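Local coordinates for chlorite dismutase (PDB 3QPI), which is a heme b enzyme that converts chlorite into chloride and molecular oxygen, at residues K111-Y121 / D157-W168. Sequence-based numbering, arbitrary orientation.
Sequences KSHHIAASLKY and DLVGVLRATEEW. With HEM (protoporphyrin IX containing Fe), chain C.
His114 and Glu167 form a histidine-carboxylate pair on the proximal side of the heme, within the ferredoxin-like fold of the dimeric alpha-beta barrel superfamily. His114 NE2 is the axial ligand, 2.2 Å from the heme iron, while ND1 donates to Glu167 OE1 across 2.8 Å. That bond is nearly straight (170° at the hydrogen); OE1 lies in the imidazole plane, whereas ND1 meets OE1 on the syn side but tilted 26° out of the carboxylate plane. Glu167 is extended throughout, its CG lying opposite the backbone N, and this carries OE1 to the ND1 edge of the ring. Its OE2 is salt-bridged to Lys92, itself a heme-binding residue, so both carboxylate oxygens are engaged. Bonded at both nitrogens, the imidazole has its rotation fixed, and the carboxylate probably increases its electron donation to the iron.

Beside this pair, Glu167 N donates to Ser112 OG (2.8 Å), tying the loop after helix 101-111 to the chain following helix 152-163. A water spans the same join, donating to Lys111 O and accepting from Glu166 N. At the exposed margin, Lys111 and Glu166 make a long salt bridge, NZ to OE2 3.3 Å. At the other end Tyr121 OH donates to Asp157 OD2 (2.8 Å), approaching from above the carboxylate plane.

Between these polar ends, packing runs along helix 152-163 and on to Trp168 beyond its end. Leu162 turns CD2 over one face of the His114 ring and CD1 onto the porphyrin. The six-membered ring of Trp168 meets the imidazole rim to rim, their centroids 5.8 Å apart; CZ3 faces His114 CE1, and the neighbouring CH2 and CZ2 reach the heme. Leu158 divides its contacts similarly: CD2 touches a heme vinyl, CD1 packs against Tyr121 CE2, and CB sits 3.6 Å from the Tyr121 ring centroid, only 8° off the normal.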
loop_
_atom_site.group_PDB
_atom_site.type_symbol
_atom_site.label_atom_id
_atom_site.label_comp_id
_atom_site.label_asym_id
_atom_site.label_seq_id
_atom_site.Cartn_x
_atom_site.Cartn_y
_atom_site.Cartn_z
ATOM N N LYS A 111 11.701 -15.826 1.454
ATOM C CA LYS A 111 12.433 -15.450 0.258
ATOM C C LYS A 111 12.458 -13.928 0.038
ATOM O O LYS A 111 13.493 -13.383 -0.320
ATOM C CB LYS A 111 11.824 -16.124 -0.965
ATOM C CG LYS A 111 11.663 -17.621 -0.823
ATOM C CD LYS A 111 11.113 -18.221 -2.102
ATOM C CE LYS A 111 10.626 -19.669 -1.912
ATOM N NZ LYS A 111 10.188 -20.284 -3.204
ATOM N N SER A 112 11.333 -13.235 0.239
ATOM C CA SER A 112 11.304 -11.796 -0.042
ATOM C C SER A 112 11.606 -10.963 1.195
ATOM O O SER A 112 11.882 -9.793 1.068
ATOM C CB SER A 112 9.956 -11.369 -0.640
ATOM O OG SER A 112 9.640 -12.134 -1.804
ATOM N N HIS A 113 11.562 -11.559 2.383
ATOM C CA HIS A 113 11.807 -10.818 3.624
ATOM C C HIS A 113 11.029 -9.498 3.700
ATOM O O HIS A 113 11.553 -8.471 4.158
ATOM C CB HIS A 113 13.289 -10.523 3.771
ATOM C CG HIS A 113 14.151 -11.738 3.671
ATOM N ND1 HIS A 113 14.159 -12.722 4.636
ATOM C CD2 HIS A 113 15.021 -12.139 2.714
ATOM C CE1 HIS A 113 15.004 -13.675 4.282
ATOM N NE2 HIS A 113 15.538 -13.347 3.119
ATOM N N HIS A 114 9.776 -9.541 3.259
ATOM C CA HIS A 114 8.923 -8.359 3.219
ATOM C C HIS A 114 8.944 -7.637 4.549
ATOM O O HIS A 114 9.046 -6.417 4.600
ATOM C CB HIS A 114 7.483 -8.766 2.895
ATOM C CG HIS A 114 6.590 -7.618 2.571
ATOM N ND1 HIS A 114 5.902 -7.528 1.379
ATOM C CD2 HIS A 114 6.248 -6.521 3.287
ATOM C CE1 HIS A 114 5.186 -6.418 1.369
ATOM N NE2 HIS A 114 5.383 -5.788 2.514
ATOM N N ILE A 115 8.833 -8.390 5.631
ATOM C CA ILE A 115 8.768 -7.770 6.931
ATOM C C ILE A 115 10.156 -7.392 7.396
ATOM O O ILE A 115 10.407 -6.223 7.692
ATOM C CB ILE A 115 8.103 -8.678 7.961
ATOM C CG1 ILE A 115 6.656 -8.964 7.531
ATOM C CG2 ILE A 115 8.100 -8.012 9.339
ATOM C CD1 ILE A 115 5.862 -9.867 8.487
ATOM N N ALA A 116 11.060 -8.371 7.422
ATOM C CA ALA A 116 12.362 -8.200 8.047
ATOM C C ALA A 116 13.168 -7.104 7.367
ATOM O O ALA A 116 13.864 -6.335 8.027
ATOM C CB ALA A 116 13.138 -9.512 8.036
ATOM N N ALA A 117 13.075 -7.026 6.046
ATOM C CA ALA A 117 13.824 -6.016 5.325
ATOM C C ALA A 117 13.157 -4.639 5.370
ATOM O O ALA A 117 13.785 -3.645 5.020
ATOM C CB ALA A 117 14.048 -6.442 3.882
ATOM N N SER A 118 11.898 -4.561 5.789
ATOM C CA SER A 118 11.226 -3.261 5.794
ATOM C C SER A 118 11.281 -2.585 7.159
ATOM O O SER A 118 11.076 -1.379 7.259
ATOM C CB SER A 118 9.773 -3.392 5.335
ATOM O OG SER A 118 9.727 -3.844 3.992
ATOM N N LEU A 119 11.577 -3.357 8.200
ATOM C CA LEU A 119 11.610 -2.823 9.559
ATOM C C LEU A 119 12.490 -1.574 9.706
ATOM O O LEU A 119 12.191 -0.697 10.502
ATOM C CB LEU A 119 12.064 -3.900 10.555
ATOM C CG LEU A 119 11.011 -4.951 10.917
ATOM C CD1 LEU A 119 11.597 -6.011 11.841
ATOM C CD2 LEU A 119 9.782 -4.318 11.562
ATOM N N LYS A 120 13.566 -1.476 8.944
ATOM C CA LYS A 120 14.463 -0.333 9.118
ATOM C C LYS A 120 13.796 0.979 8.716
ATOM O O LYS A 120 14.221 2.038 9.150
ATOM C CB LYS A 120 15.776 -0.521 8.351
ATOM C CG LYS A 120 15.629 -0.702 6.853
ATOM C CD LYS A 120 16.965 -1.077 6.202
ATOM C CE LYS A 120 17.937 0.102 6.207
ATOM N NZ LYS A 120 19.364 -0.269 5.869
ATOM N N TYR A 121 12.754 0.907 7.896
ATOM C CA TYR A 121 12.103 2.113 7.391
ATOM C C TYR A 121 11.066 2.677 8.343
ATOM O O TYR A 121 10.415 3.686 8.029
ATOM C CB TYR A 121 11.450 1.849 6.036
ATOM C CG TYR A 121 12.446 1.574 4.939
ATOM C CD1 TYR A 121 13.046 2.616 4.244
ATOM C CD2 TYR A 121 12.795 0.274 4.600
ATOM C CE1 TYR A 121 13.963 2.367 3.231
ATOM C CE2 TYR A 121 13.711 0.022 3.593
ATOM C CZ TYR A 121 14.281 1.074 2.912
ATOM O OH TYR A 121 15.182 0.829 1.914
ATOM N N ASP A 157 12.937 4.419 -2.211
ATOM C CA ASP A 157 13.981 3.398 -2.103
ATOM C C ASP A 157 13.407 2.073 -1.586
ATOM O O ASP A 157 13.641 1.003 -2.154
ATOM C CB ASP A 157 15.082 3.887 -1.155
ATOM C CG ASP A 157 16.214 2.900 -1.025
ATOM O OD1 ASP A 157 16.820 2.541 -2.065
ATOM O OD2 ASP A 157 16.497 2.466 0.115
ATOM N N LEU A 158 12.652 2.153 -0.498
ATOM C CA LEU A 158 11.926 0.986 -0.004
ATOM C C LEU A 158 11.076 0.362 -1.119
ATOM O O LEU A 158 11.115 -0.836 -1.351
ATOM C CB LEU A 158 11.037 1.378 1.168
ATOM C CG LEU A 158 10.017 0.301 1.538
ATOM C CD1 LEU A 158 10.740 -0.990 1.912
ATOM C CD2 LEU A 158 9.144 0.807 2.667
ATOM N N VAL A 159 10.317 1.186 -1.820
ATOM C CA VAL A 159 9.462 0.683 -2.879
ATOM C C VAL A 159 10.292 -0.040 -3.951
ATOM O O VAL A 159 9.929 -1.124 -4.400
ATOM C CB VAL A 159 8.638 1.829 -3.514
ATOM C CG1 VAL A 159 7.954 1.352 -4.807
ATOM C CG2 VAL A 159 7.620 2.393 -2.488
ATOM N N GLY A 160 11.410 0.543 -4.370
ATOM C CA GLY A 160 12.212 -0.120 -5.383
ATOM C C GLY A 160 12.774 -1.440 -4.891
ATOM O O GLY A 160 12.900 -2.406 -5.640
ATOM N N VAL A 161 13.123 -1.481 -3.616
ATOM C CA VAL A 161 13.622 -2.698 -3.009
ATOM C C VAL A 161 12.563 -3.822 -3.071
ATOM O O VAL A 161 12.855 -4.958 -3.456
ATOM C CB VAL A 161 14.012 -2.401 -1.536
ATOM C CG1 VAL A 161 13.980 -3.659 -0.667
ATOM C CG2 VAL A 161 15.381 -1.750 -1.485
ATOM N N LEU A 162 11.329 -3.510 -2.686
ATOM C CA LEU A 162 10.291 -4.527 -2.638
ATOM C C LEU A 162 9.945 -4.964 -4.040
ATOM O O LEU A 162 9.668 -6.141 -4.280
ATOM C CB LEU A 162 9.044 -3.998 -1.922
ATOM C CG LEU A 162 9.215 -3.852 -0.409
ATOM C CD1 LEU A 162 8.058 -3.061 0.177
ATOM C CD2 LEU A 162 9.321 -5.221 0.250
ATOM N N ARG A 163 9.951 -4.014 -4.969
ATOM C CA ARG A 163 9.639 -4.339 -6.352
ATOM C C ARG A 163 10.695 -5.240 -6.992
ATOM O O ARG A 163 10.443 -5.797 -8.063
ATOM C CB ARG A 163 9.418 -3.071 -7.182
ATOM C CG ARG A 163 8.007 -2.527 -7.007
ATOM C CD ARG A 163 7.762 -1.159 -7.643
ATOM N NE ARG A 163 6.421 -0.704 -7.269
ATOM C CZ ARG A 163 5.977 0.545 -7.378
ATOM N NH1 ARG A 163 6.753 1.512 -7.861
ATOM N NH2 ARG A 163 4.740 0.823 -6.997
ATOM N N ALA A 164 11.848 -5.424 -6.344
ATOM C CA ALA A 164 12.858 -6.374 -6.873
ATOM C C ALA A 164 12.700 -7.799 -6.319
ATOM O O ALA A 164 13.484 -8.672 -6.654
ATOM C CB ALA A 164 14.285 -5.876 -6.598
ATOM N N THR A 165 11.706 -8.034 -5.464
ATOM C CA THR A 165 11.625 -9.298 -4.730
ATOM C C THR A 165 10.860 -10.352 -5.513
ATOM O O THR A 165 10.181 -10.040 -6.497
ATOM C CB THR A 165 10.985 -9.105 -3.375
ATOM O OG1 THR A 165 9.634 -8.634 -3.539
ATOM C CG2 THR A 165 11.799 -8.082 -2.563
ATOM N N GLU A 166 11.039 -11.608 -5.112
ATOM C CA GLU A 166 10.293 -12.718 -5.708
ATOM C C GLU A 166 8.782 -12.501 -5.490
ATOM O O GLU A 166 7.968 -12.795 -6.377
ATOM C CB GLU A 166 10.739 -14.051 -5.109
ATOM C CG GLU A 166 10.067 -15.285 -5.734
ATOM C CD GLU A 166 10.615 -16.605 -5.185
ATOM O OE1 GLU A 166 11.805 -16.639 -4.812
ATOM O OE2 GLU A 166 9.855 -17.610 -5.116
ATOM N N GLU A 167 8.411 -11.990 -4.316
ATOM C CA GLU A 167 7.020 -11.661 -4.079
ATOM C C GLU A 167 6.472 -10.808 -5.224
ATOM O O GLU A 167 5.370 -11.054 -5.710
ATOM C CB GLU A 167 6.822 -10.930 -2.755
ATOM C CG GLU A 167 5.378 -10.405 -2.601
ATOM C CD GLU A 167 5.082 -9.796 -1.234
ATOM O OE1 GLU A 167 6.029 -9.597 -0.451
ATOM O OE2 GLU A 167 3.889 -9.538 -0.932
ATOM N N TRP A 168 7.240 -9.819 -5.669
ATOM C CA TRP A 168 6.729 -8.892 -6.665
ATOM C C TRP A 168 6.609 -9.460 -8.077
ATOM O O TRP A 168 5.937 -8.852 -8.916
ATOM C CB TRP A 168 7.508 -7.571 -6.684
ATOM C CG TRP A 168 6.622 -6.436 -6.127
ATOM C CD1 TRP A 168 5.970 -5.461 -6.838
ATOM C CD2 TRP A 168 6.265 -6.231 -4.748
ATOM N NE1 TRP A 168 5.251 -4.645 -5.979
ATOM C CE2 TRP A 168 5.423 -5.092 -4.693
ATOM C CE3 TRP A 168 6.601 -6.885 -3.553
ATOM C CZ2 TRP A 168 4.910 -4.597 -3.490
ATOM C CZ3 TRP A 168 6.097 -6.386 -2.353
ATOM C CH2 TRP A 168 5.249 -5.260 -2.337
HETATM C CHA HEM C . 1.644 -6.827 3.656
HETATM C CHB HEM C . 4.873 -4.701 6.477
HETATM C CHC HEM C . 5.839 -1.491 2.954
HETATM C CHD HEM C . 2.853 -3.806 0.112
HETATM C C1A HEM C . 2.444 -6.471 4.688
HETATM C C2A HEM C . 2.409 -7.178 5.959
HETATM C C3A HEM C . 3.297 -6.601 6.792
HETATM C C4A HEM C . 3.913 -5.518 6.030
HETATM C CMA HEM C . 3.614 -7.049 8.266
HETATM C CAA HEM C . 1.498 -8.396 6.175
HETATM C CBA HEM C . 0.180 -8.080 6.867
HETATM C CGA HEM C . -0.467 -9.419 7.159
HETATM O O1A HEM C . -1.486 -9.687 6.496
HETATM O O2A HEM C . 0.033 -10.222 8.011
HETATM C C1B HEM C . 5.347 -3.677 5.732
HETATM C C2B HEM C . 6.221 -2.678 6.294
HETATM C C3B HEM C . 6.447 -1.781 5.344
HETATM C C4B HEM C . 5.757 -2.193 4.137
HETATM C CMB HEM C . 6.768 -2.590 7.741
HETATM C CAB HEM C . 7.352 -0.545 5.547
HETATM C CBB HEM C . 6.891 0.664 5.219
HETATM C C1C HEM C . 5.150 -1.828 1.854
HETATM C C2C HEM C . 5.128 -1.150 0.557
HETATM C C3C HEM C . 4.252 -1.805 -0.202
HETATM C C4C HEM C . 3.750 -2.918 0.584
HETATM C CMC HEM C . 5.919 0.136 0.217
HETATM C CAC HEM C . 3.824 -1.576 -1.661
HETATM C CBC HEM C . 4.672 -0.978 -2.510
HETATM C C1D HEM C . 2.222 -4.781 0.776
HETATM C C2D HEM C . 1.230 -5.638 0.173
HETATM C C3D HEM C . 0.860 -6.575 1.314
HETATM C C4D HEM C . 1.682 -6.193 2.437
HETATM C CMD HEM C . 0.629 -5.649 -1.270
HETATM C CAD HEM C . -0.154 -7.727 1.281
HETATM C CBD HEM C . 0.654 -8.992 0.954
HETATM C CGD HEM C . -0.298 -10.145 0.728
HETATM O O1D HEM C . -1.139 -10.395 1.622
HETATM O O2D HEM C . -0.219 -10.813 -0.340
HETATM N NA HEM C . 3.374 -5.417 4.739
HETATM N NB HEM C . 5.064 -3.372 4.400
HETATM N NC HEM C . 4.309 -2.904 1.833
HETATM N ND HEM C . 2.482 -5.139 2.111
HETATM FE FE HEM C . 3.885 -4.295 3.082
HETATM O O HOH W 1 13.361 -12.076 -3.093
#